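PDB 5B68: 4-alpha-glucanotransferase, which belongs to the amylomaltase family of enzymes, combining an N-terminal beta-sandwich domain with a large domain of the TIM-barrel clan. Local coordinates for residues A[238-242]-A[323-327]; A[253-259]-A[299-305]; A[312-317]-A[357-361]. All coordinates share one frame; numbering follows the deposited sequence.

Contact 1: residues A[238-242]-A[323-327]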
loop_
_atom_site.group_PDB
_atom_site.type_symbol
_atom_site.label_atom_id
_atom_site.label_comp_id
_atom_site.label_asym_id
_atom_site.label_seq_id
_atom_site.Cartn_x
_atom_site.Cartn_y
_atom_site.Cartn_z
ATOM N N THR A 238 -6.733 -9.567 -2.237
ATOM C CA THR A 238 -6.366 -11.002 -1.982
ATOM C C THR A 238 -4.854 -11.187 -2.022
ATOM O O THR A 238 -4.318 -12.158 -1.450
ATOM C CB THR A 238 -7.115 -11.958 -2.971
ATOM O OG1 THR A 238 -7.338 -13.250 -2.342
ATOM C CG2 THR A 238 -6.400 -12.124 -4.231
ATOM N N THR A 239 -4.146 -10.235 -2.594
ATOM C CA THR A 239 -2.686 -10.286 -2.719
ATOM C C THR A 239 -2.296 -8.812 -2.771
ATOM O O THR A 239 -3.147 -7.962 -3.126
ATOM C CB THR A 239 -2.248 -11.031 -4.004
ATOM O OG1 THR A 239 -0.821 -11.010 -4.191
ATOM C CG2 THR A 239 -2.930 -10.496 -5.336
ATOM N N ARG A 240 -1.056 -8.486 -2.442
ATOM C CA ARG A 240 -0.523 -7.171 -2.727
ATOM C C ARG A 240 0.464 -7.186 -3.916
ATOM O O ARG A 240 1.106 -6.169 -4.269
ATOM C CB ARG A 240 0.127 -6.581 -1.482
ATOM C CG ARG A 240 -0.920 -6.309 -0.440
ATOM C CD ARG A 240 -0.387 -5.498 0.678
ATOM N NE ARG A 240 0.717 -6.140 1.403
ATOM C CZ ARG A 240 1.641 -5.458 2.077
ATOM N NH1 ARG A 240 2.587 -6.135 2.760
ATOM N NH2 ARG A 240 1.626 -4.101 2.093
ATOM N N ARG A 241 0.618 -8.319 -4.556
ATOM C CA ARG A 241 1.547 -8.413 -5.654
ATOM C C ARG A 241 0.837 -8.313 -7.002
ATOM O O ARG A 241 1.168 -7.502 -7.808
ATOM C CB ARG A 241 2.274 -9.727 -5.601
ATOM C CG ARG A 241 3.302 -9.913 -6.694
ATOM C CD ARG A 241 4.221 -11.104 -6.558
ATOM N NE ARG A 241 4.920 -11.317 -7.787
ATOM C CZ ARG A 241 5.716 -12.362 -8.033
ATOM N NH1 ARG A 241 6.190 -12.508 -9.254
ATOM N NH2 ARG A 241 6.012 -13.277 -7.070
ATOM N N PHE A 242 -0.106 -9.206 -7.220
ATOM C CA PHE A 242 -0.785 -9.284 -8.488
ATOM C C PHE A 242 -1.920 -8.294 -8.643
ATOM O O PHE A 242 -2.340 -7.697 -7.695
ATOM C CB PHE A 242 -1.176 -10.718 -8.773
ATOM C CG PHE A 242 -0.002 -11.622 -8.763
ATOM C CD1 PHE A 242 0.842 -11.655 -9.829
ATOM C CD2 PHE A 242 0.300 -12.353 -7.650
ATOM C CE1 PHE A 242 1.949 -12.455 -9.815
ATOM C CE2 PHE A 242 1.406 -13.153 -7.621
ATOM C CZ PHE A 242 2.227 -13.204 -8.709
ATOM N N GLY A 323 5.815 -17.445 -7.856
ATOM C CA GLY A 323 4.713 -16.755 -7.189
ATOM C C GLY A 323 3.553 -16.572 -8.167
ATOM O O GLY A 323 2.410 -16.550 -7.719
ATOM N N LEU A 324 3.836 -16.323 -9.441
ATOM C CA LEU A 324 2.741 -16.203 -10.488
ATOM C C LEU A 324 1.945 -17.496 -10.582
ATOM O O LEU A 324 0.726 -17.523 -10.536
ATOM C CB LEU A 324 3.287 -15.814 -11.860
ATOM C CG LEU A 324 2.202 -15.721 -12.941
ATOM C CD1 LEU A 324 1.082 -14.737 -12.485
ATOM C CD2 LEU A 324 2.853 -15.338 -14.203
ATOM N N ILE A 325 2.679 -18.593 -10.697
ATOM C CA ILE A 325 2.011 -19.904 -10.814
ATOM C C ILE A 325 1.205 -20.203 -9.585
ATOM O O ILE A 325 0.090 -20.675 -9.714
ATOM C CB ILE A 325 3.072 -21.005 -10.982
ATOM C CG1 ILE A 325 3.790 -20.803 -12.285
ATOM C CG2 ILE A 325 2.412 -22.389 -10.897
ATOM C CD1 ILE A 325 5.070 -21.598 -12.451
ATOM N N ASP A 326 1.727 -19.882 -8.358
ATOM C CA ASP A 326 0.998 -20.085 -7.119
ATOM C C ASP A 326 -0.308 -19.277 -7.023
ATOM O O ASP A 326 -1.365 -19.783 -6.616
ATOM C CB ASP A 326 1.848 -19.771 -5.869
ATOM C CG ASP A 326 3.070 -20.709 -5.697
ATOM O OD1 ASP A 326 3.118 -21.785 -6.309
ATOM O OD2 ASP A 326 3.976 -20.294 -4.951
ATOM N N PHE A 327 -0.214 -17.983 -7.372
ATOM C CA PHE A 327 -1.377 -17.115 -7.358
ATOM C C PHE A 327 -2.471 -17.692 -8.350
ATOM O O PHE A 327 -3.636 -17.794 -8.013
ATOM C CB PHE A 327 -0.993 -15.717 -7.835
ATOM C CG PHE A 327 -2.195 -14.836 -8.082
ATOM C CD1 PHE A 327 -2.911 -14.397 -7.027
ATOM C CD2 PHE A 327 -2.563 -14.469 -9.370
ATOM C CE1 PHE A 327 -4.012 -13.580 -7.221
ATOM C CE2 PHE A 327 -3.655 -13.664 -9.562
ATOM C CZ PHE A 327 -4.381 -13.250 -8.497
HETATM O O HOH W 1 7.845 -15.517 -7.644
#

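Contact 2: residues A[253-259]-A[299-305]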
loop_
_atom_site.group_PDB
_atom_site.type_symbol
_atom_site.label_atom_id
_atom_site.label_comp_id
_atom_site.label_asym_id
_atom_site.label_seq_id
_atom_site.Cartn_x
_atom_site.Cartn_y
_atom_site.Cartn_z
ATOM N N ILE A 253 -7.133 -5.683 -26.148
ATOM C CA ILE A 253 -6.256 -6.834 -26.246
ATOM C C ILE A 253 -6.019 -7.122 -27.761
ATOM O O ILE A 253 -6.992 -7.273 -28.493
ATOM C CB ILE A 253 -6.846 -8.067 -25.538
ATOM C CG1 ILE A 253 -7.208 -7.837 -24.055
ATOM C CG2 ILE A 253 -5.867 -9.239 -25.687
ATOM C CD1 ILE A 253 -8.208 -8.838 -23.471
ATOM N N PRO A 254 -4.773 -7.224 -28.232
ATOM C CA PRO A 254 -4.607 -7.437 -29.673
ATOM C C PRO A 254 -5.394 -8.652 -30.221
ATOM O O PRO A 254 -5.953 -8.557 -31.309
ATOM C CB PRO A 254 -3.104 -7.669 -29.829
ATOM C CG PRO A 254 -2.523 -6.773 -28.772
ATOM C CD PRO A 254 -3.463 -6.919 -27.600
ATOM N N GLU A 255 -5.507 -9.714 -29.442
ATOM C CA GLU A 255 -6.174 -10.942 -29.923
ATOM C C GLU A 255 -7.708 -10.796 -29.957
ATOM O O GLU A 255 -8.400 -11.641 -30.573
ATOM C CB GLU A 255 -5.771 -12.180 -29.092
ATOM C CG GLU A 255 -4.341 -12.699 -29.318
ATOM C CD GLU A 255 -3.292 -11.769 -28.732
ATOM O OE1 GLU A 255 -3.608 -11.143 -27.683
ATOM O OE2 GLU A 255 -2.189 -11.609 -29.297
ATOM N N PHE A 256 -8.259 -9.750 -29.317
ATOM C CA PHE A 256 -9.687 -9.422 -29.384
ATOM C C PHE A 256 -10.154 -9.374 -30.844
ATOM O O PHE A 256 -11.254 -9.864 -31.204
ATOM C CB PHE A 256 -9.967 -8.053 -28.759
ATOM C CG PHE A 256 -11.396 -7.596 -28.898
ATOM C CD1 PHE A 256 -12.341 -8.001 -27.996
ATOM C CD2 PHE A 256 -11.773 -6.766 -29.943
ATOM C CE1 PHE A 256 -13.656 -7.596 -28.127
ATOM C CE2 PHE A 256 -13.089 -6.357 -30.078
ATOM C CZ PHE A 256 -14.027 -6.781 -29.173
ATOM N N ASN A 257 -9.275 -8.830 -31.672
ATOM C CA ASN A 257 -9.581 -8.595 -33.065
ATOM C C ASN A 257 -9.634 -9.865 -33.888
ATOM O O ASN A 257 -10.062 -9.813 -35.026
ATOM C CB ASN A 257 -8.579 -7.602 -33.634
ATOM C CG ASN A 257 -8.584 -6.299 -32.839
ATOM O OD1 ASN A 257 -9.632 -5.682 -32.722
ATOM N ND2 ASN A 257 -7.458 -5.951 -32.186
ATOM N N GLN A 258 -9.208 -10.995 -33.313
ATOM C CA GLN A 258 -9.306 -12.287 -33.970
ATOM C C GLN A 258 -10.617 -12.954 -33.686
ATOM O O GLN A 258 -10.925 -13.985 -34.278
ATOM C CB GLN A 258 -8.123 -13.205 -33.533
ATOM C CG GLN A 258 -6.752 -12.766 -34.059
ATOM C CD GLN A 258 -5.586 -13.415 -33.297
ATOM O OE1 GLN A 258 -5.648 -14.599 -32.955
ATOM N NE2 GLN A 258 -4.506 -12.651 -33.049
ATOM N N LEU A 259 -11.434 -12.418 -32.793
ATOM C CA LEU A 259 -12.715 -13.038 -32.541
ATOM C C LEU A 259 -13.573 -12.822 -33.786
ATOM O O LEU A 259 -13.380 -11.835 -34.543
ATOM C CB LEU A 259 -13.412 -12.449 -31.322
ATOM C CG LEU A 259 -12.790 -12.693 -29.919
ATOM C CD1 LEU A 259 -13.627 -12.064 -28.827
ATOM C CD2 LEU A 259 -12.608 -14.196 -29.630
ATOM N N ALA A 299 -13.193 -16.277 -23.865
ATOM C CA ALA A 299 -13.168 -16.393 -25.332
ATOM C C ALA A 299 -11.886 -15.916 -25.997
ATOM O O ALA A 299 -11.372 -16.538 -26.923
ATOM C CB ALA A 299 -14.401 -15.718 -25.933
ATOM N N ILE A 300 -11.312 -14.797 -25.553
ATOM C CA ILE A 300 -10.121 -14.334 -26.269
ATOM C C ILE A 300 -8.941 -15.261 -25.973
ATOM O O ILE A 300 -7.973 -15.317 -26.751
ATOM C CB ILE A 300 -9.758 -12.899 -25.809
ATOM C CG1 ILE A 300 -10.878 -11.904 -26.191
ATOM C CG2 ILE A 300 -8.421 -12.445 -26.388
ATOM C CD1 ILE A 300 -10.892 -10.626 -25.379
ATOM N N PHE A 301 -8.986 -15.923 -24.796
ATOM C CA PHE A 301 -7.884 -16.809 -24.378
ATOM C C PHE A 301 -7.665 -17.929 -25.394
ATOM O O PHE A 301 -6.512 -18.400 -25.586
ATOM C CB PHE A 301 -8.167 -17.390 -23.025
ATOM C CG PHE A 301 -7.074 -18.322 -22.493
ATOM C CD1 PHE A 301 -5.774 -17.859 -22.279
ATOM C CD2 PHE A 301 -7.375 -19.651 -22.164
ATOM C CE1 PHE A 301 -4.804 -18.702 -21.763
ATOM C CE2 PHE A 301 -6.403 -20.500 -21.628
ATOM C CZ PHE A 301 -5.126 -20.026 -21.422
ATOM N N GLU A 302 -8.764 -18.342 -26.042
ATOM C CA GLU A 302 -8.691 -19.354 -27.140
ATOM C C GLU A 302 -7.979 -18.906 -28.403
ATOM O O GLU A 302 -7.627 -19.742 -29.229
ATOM C CB GLU A 302 -10.084 -19.822 -27.540
ATOM C CG GLU A 302 -10.908 -20.500 -26.473
ATOM C CD GLU A 302 -10.257 -21.743 -25.867
ATOM O OE1 GLU A 302 -10.284 -21.864 -24.622
ATOM O OE2 GLU A 302 -9.713 -22.594 -26.622
ATOM N N MET A 303 -7.817 -17.603 -28.621
ATOM C CA MET A 303 -7.246 -17.124 -29.867
ATOM C C MET A 303 -5.768 -17.356 -29.879
ATOM O O MET A 303 -5.123 -17.206 -28.846
ATOM C CB MET A 303 -7.469 -15.622 -30.045
ATOM C CG MET A 303 -8.912 -15.188 -30.160
ATOM S SD MET A 303 -9.708 -15.875 -31.670
ATOM C CE MET A 303 -10.683 -17.111 -30.849
ATOM N N PRO A 304 -5.218 -17.716 -31.042
ATOM C CA PRO A 304 -3.799 -18.029 -31.134
ATOM C C PRO A 304 -2.988 -16.775 -31.233
ATOM O O PRO A 304 -3.382 -15.820 -31.916
ATOM C CB PRO A 304 -3.698 -18.862 -32.429
ATOM C CG PRO A 304 -4.843 -18.370 -33.255
ATOM C CD PRO A 304 -5.940 -18.087 -32.276
ATOM N N ARG A 305 -1.844 -16.773 -30.567
ATOM C CA ARG A 305 -0.965 -15.614 -30.585
ATOM C C ARG A 305 0.047 -15.709 -31.678
ATOM O O ARG A 305 0.480 -16.789 -32.035
ATOM C CB ARG A 305 -0.239 -15.488 -29.221
ATOM C CG ARG A 305 -1.064 -14.789 -28.144
ATOM C CD ARG A 305 -0.254 -14.642 -26.854
ATOM N NE ARG A 305 -0.046 -15.965 -26.334
ATOM C CZ ARG A 305 -0.975 -16.722 -25.750
ATOM N NH1 ARG A 305 -2.175 -16.252 -25.479
ATOM N NH2 ARG A 305 -0.655 -17.951 -25.367
HETATM O O HOH W 2 -3.406 -13.437 -26.088
#

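Contact 3: residues A[312-317]-A[357-361]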
loop_
_atom_site.group_PDB
_atom_site.type_symbol
_atom_site.label_atom_id
_atom_site.label_comp_id
_atom_site.label_asym_id
_atom_site.label_seq_id
_atom_site.Cartn_x
_atom_site.Cartn_y
_atom_site.Cartn_z
ATOM N N ASN A 312 6.611 -12.755 -25.982
ATOM C CA ASN A 312 6.358 -11.780 -24.932
ATOM C C ASN A 312 5.651 -12.380 -23.722
ATOM O O ASN A 312 6.049 -12.129 -22.579
ATOM C CB ASN A 312 5.524 -10.645 -25.486
ATOM C CG ASN A 312 6.364 -9.483 -25.783
ATOM O OD1 ASN A 312 6.899 -9.350 -26.887
ATOM N ND2 ASN A 312 6.584 -8.672 -24.766
ATOM N N PHE A 313 4.603 -13.163 -23.967
ATOM C CA PHE A 313 3.909 -13.825 -22.890
ATOM C C PHE A 313 4.831 -14.796 -22.124
ATOM O O PHE A 313 4.833 -14.851 -20.890
ATOM C CB PHE A 313 2.662 -14.516 -23.406
ATOM C CG PHE A 313 1.868 -15.261 -22.356
ATOM C CD1 PHE A 313 1.757 -14.818 -21.017
ATOM C CD2 PHE A 313 1.224 -16.443 -22.682
ATOM C CE1 PHE A 313 0.988 -15.507 -20.118
ATOM C CE2 PHE A 313 0.483 -17.131 -21.757
ATOM C CZ PHE A 313 0.340 -16.662 -20.466
ATOM N N VAL A 314 5.601 -15.587 -22.859
ATOM C CA VAL A 314 6.516 -16.518 -22.218
ATOM C C VAL A 314 7.607 -15.785 -21.422
ATOM O O VAL A 314 8.001 -16.219 -20.375
ATOM C CB VAL A 314 7.162 -17.408 -23.294
ATOM C CG1 VAL A 314 8.464 -18.069 -22.787
ATOM C CG2 VAL A 314 6.105 -18.438 -23.774
ATOM N N SER A 315 8.090 -14.696 -21.947
ATOM C CA SER A 315 9.061 -13.843 -21.271
ATOM C C SER A 315 8.495 -13.271 -19.900
ATOM O O SER A 315 9.158 -13.336 -18.869
ATOM C CB SER A 315 9.465 -12.715 -22.225
ATOM O OG SER A 315 10.423 -11.882 -21.605
ATOM N N PHE A 316 7.263 -12.783 -19.922
ATOM C CA PHE A 316 6.577 -12.381 -18.704
ATOM C C PHE A 316 6.498 -13.532 -17.721
ATOM O O PHE A 316 6.812 -13.332 -16.534
ATOM C CB PHE A 316 5.158 -11.875 -19.023
ATOM C CG PHE A 316 4.305 -11.629 -17.812
ATOM C CD1 PHE A 316 4.424 -10.428 -17.123
ATOM C CD2 PHE A 316 3.341 -12.572 -17.398
ATOM C CE1 PHE A 316 3.595 -10.151 -16.048
ATOM C CE2 PHE A 316 2.539 -12.307 -16.305
ATOM C CZ PHE A 316 2.679 -11.101 -15.621
ATOM N N VAL A 317 6.064 -14.722 -18.164
ATOM C CA VAL A 317 5.852 -15.829 -17.217
ATOM C C VAL A 317 7.209 -16.210 -16.540
ATOM O O VAL A 317 7.233 -16.486 -15.336
ATOM C CB VAL A 317 5.197 -17.039 -17.912
ATOM C CG1 VAL A 317 5.249 -18.282 -17.049
ATOM C CG2 VAL A 317 3.721 -16.704 -18.223
ATOM N N MET A 357 -2.713 -16.855 -15.265
ATOM C CA MET A 357 -1.385 -16.295 -15.593
ATOM C C MET A 357 -1.482 -15.277 -16.709
ATOM O O MET A 357 -0.913 -14.132 -16.666
ATOM C CB MET A 357 -0.384 -17.408 -15.914
ATOM C CG MET A 357 -0.127 -18.310 -14.708
ATOM S SD MET A 357 0.859 -19.790 -15.209
ATOM C CE MET A 357 2.423 -19.006 -15.382
ATOM N N TRP A 358 -2.286 -15.625 -17.709
ATOM C CA TRP A 358 -2.431 -14.808 -18.876
ATOM C C TRP A 358 -3.113 -13.495 -18.515
ATOM O O TRP A 358 -2.692 -12.447 -19.033
ATOM C CB TRP A 358 -3.212 -15.621 -19.931
ATOM C CG TRP A 358 -3.602 -14.930 -21.183
ATOM C CD1 TRP A 358 -2.828 -14.654 -22.202
ATOM C CD2 TRP A 358 -4.919 -14.491 -21.516
ATOM N NE1 TRP A 358 -3.568 -14.060 -23.221
ATOM C CE2 TRP A 358 -4.866 -13.958 -22.793
ATOM C CE3 TRP A 358 -6.145 -14.531 -20.850
ATOM C CZ2 TRP A 358 -5.991 -13.407 -23.442
ATOM C CZ3 TRP A 358 -7.294 -14.009 -21.515
ATOM C CH2 TRP A 358 -7.178 -13.442 -22.796
ATOM N N LEU A 359 -4.141 -13.541 -17.652
ATOM C CA LEU A 359 -4.756 -12.271 -17.154
ATOM C C LEU A 359 -3.729 -11.321 -16.525
ATOM O O LEU A 359 -3.787 -10.133 -16.759
ATOM C CB LEU A 359 -5.804 -12.526 -16.100
ATOM C CG LEU A 359 -7.050 -13.259 -16.614
ATOM C CD1 LEU A 359 -8.117 -13.397 -15.541
ATOM C CD2 LEU A 359 -7.607 -12.589 -17.856
ATOM N N GLN A 360 -2.776 -11.858 -15.738
ATOM C CA GLN A 360 -1.698 -11.005 -15.216
ATOM C C GLN A 360 -0.839 -10.412 -16.284
ATOM O O GLN A 360 -0.406 -9.267 -16.141
ATOM C CB GLN A 360 -0.893 -11.768 -14.146
ATOM C CG GLN A 360 -1.711 -12.116 -12.943
ATOM C CD GLN A 360 -2.249 -10.881 -12.301
ATOM O OE1 GLN A 360 -1.482 -9.952 -11.972
ATOM N NE2 GLN A 360 -3.543 -10.846 -12.079
ATOM N N TRP A 361 -0.544 -11.149 -17.358
ATOM C CA TRP A 361 0.267 -10.642 -18.463
ATOM C C TRP A 361 -0.481 -9.452 -19.157
ATOM O O TRP A 361 0.128 -8.396 -19.459
ATOM C CB TRP A 361 0.586 -11.786 -19.490
ATOM C CG TRP A 361 1.246 -11.337 -20.700
ATOM C CD1 TRP A 361 2.467 -10.706 -20.827
ATOM C CD2 TRP A 361 0.760 -11.502 -22.038
ATOM N NE1 TRP A 361 2.753 -10.457 -22.125
ATOM C CE2 TRP A 361 1.746 -10.988 -22.901
ATOM C CE3 TRP A 361 -0.414 -12.057 -22.580
ATOM C CZ2 TRP A 361 1.574 -10.958 -24.294
ATOM C CZ3 TRP A 361 -0.538 -12.095 -23.958
ATOM C CH2 TRP A 361 0.415 -11.500 -24.785
#

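Contact 1: residues A[238-242]-A[323-327]
Phe242, in an irregular loop, and Phe327, on helix 307-338, bring their CA atoms to 7.9 Å, and no direct hydrogen bond spans the two backbones, so side chains and one water make the junction. The two phenyl rings form an offset stack with centroids 4.7 Å apart and planes inclined by 19°. The side chains run past each other in opposite directions, which brings Phe242 CB almost straight over the centre of the Phe327 ring, 4.0 Å from its centroid, as a CH-pi contact. With its CG set anti to the carbonyl carbon (chi1 -57°), the Phe242 ring reaches the helix: CE1 lies 3.6 Å from Leu324 CD1, while CZ rests against the Gly323 carbonyl oxygen and Leu324 CA. Arg241 CG sits over the centre of one face of the Phe242 ring. The extended arginine chain then follows this ring to the helix, which has no side chain at Gly323, so that Arg241 NH2 approaches Gly323 CA to 3.7 Å. Water 1 links the same parts, accepting from Arg241 NH2 at 3.0 Å and from Gly323 N at 2.8 Å, while Arg241 NH1 makes a salt bridge with Glu320 of the same helix. The methyls of Thr238 and Thr239 both approach Phe327 CE1, the former at the ring edge. Meanwhile Thr239 OG1 accepts from Arg241 N with an N-H...O angle of 164°, and it is also hydrogen-bonded to Asp397, so one oxygen both shapes the turn and ties it to a neighbouring part of the fold. The local motif is thus an ST turn at Thr239 followed directly by Phe242, whose ring stacks on helix 307-338, within the long, largely helical excursion between the parallel barrel strands 215-218 and 382-387.

Contact 2: residues A[253-259]-A[299-305]
Met303 runs along Glu255, Gln258 and Leu259, each of its side-chain atoms meeting at least one of them. Its CB lies beside Glu255 CB, and CG rests 3.6 Å from the Glu255 carbonyl oxygen. SD comes 3.4 Å from the carbonyl oxygen of Gln258. Bends at chi2 (-64°) and chi3 curl the chain, so that CE ends 3.7 Å from Leu259 CD2, the two side chains crossing at about a right angle. Beside it, Ile300 spreads its branches over separate partners. CG1 meets Leu259 CD1 at 3.8 Å, CG2 faces Glu255 CB, and CD1 touches Ile253 CD1 at 3.7 Å while lying at the edge of the Phe256 ring. Polar groups gather at the other end. The aliphatic CG of Arg305 is beside Glu255 OE2, but the guanidinium turns off at chi3, leaving Arg305 NE 5.7 Å from that oxygen and the two planar groups 70° apart. Water 2 spans them instead, accepting from Arg305 NH1 at 3.1 Å and donating weakly to Glu255 OE1. The chemistry therefore divides in two: apolar packing joins Ile300 and Met303 to the 3-10 segment 254-258 and its flanking Ile253 and Leu259, while the water-bridged charged ends of Glu255 and Arg305 tie both segments to helix 307-338 through their own salt bridges, to Arg309 and Glu310 respectively.

Contact 3: residues A[312-317]-A[357-361]
Phe313 and Phe316 of helix 307-338 meet Trp358 and Trp361 of helix 349-376 in an aromatic cluster at a nearly perpendicular helix crossing. The axes of the short segments approach to 10.1 Å at 102°, and no hydrogen bond joins them. Among the ring pairs, one is edge-to-face: the edge of Trp358 is directed at the face of Phe313, the centroid of its five-membered ring 5.4 Å from that of Phe313 and the planes at 78°. The Trp358 indole also packs on helix 286-301. Phe313 meets Trp361 obliquely instead, its plane 35° from that of the indole. Phe316 also meets Trp361 obliquely, its CB and CG lying near CD1 of the five-membered ring. Two CH-pi contacts bring carbons near the backbone over ring faces. Phe313 CB stands 3.6 Å from the centroid of the six-membered ring of Trp361, and Trp361 CA lies 3.7 Å from the centroid of the Phe316 ring. Phe313, Phe316 and Trp361 all have CG anti to the backbone N, which carries their rings into the crossing. Against the backbone, Phe316 CZ reaches Gln360 O at 3.6 Å; the amide end of Gln360 leads away and gives its NE2 hydrogen to Ile243 O. Aliphatic packing finishes the contact beyond the rings, where the bent Met357 chain presses its methyl CE to 3.4 Å from Val317 CG1, closer than usual carbon-carbon contact.

Overall arrangement
All three contacts lie in the mostly helical region between barrel strands 215-218 and 382-387. Contacts 1 and 3 are buried, whereas contact 2 is only partly buried and farthest from the chain centre, about 33 Å between centres. Helix 307-338 serves both contact 1 and contact 3, which touch: Leu324 packs on Phe316, and Phe242 on Gln360. Contact 2 does not touch contact 1, their nearest atoms being about 11 Å apart, but meets contact 3 where Arg305 lies against Phe313, Trp358 and Trp361. Contact 3 is dominated by aromatic and apolar packing, with no hydrogen bond across its segments, while contacts 1 and 2 each add a water link and charged side chains with salt-bridge partners on helix 307-338.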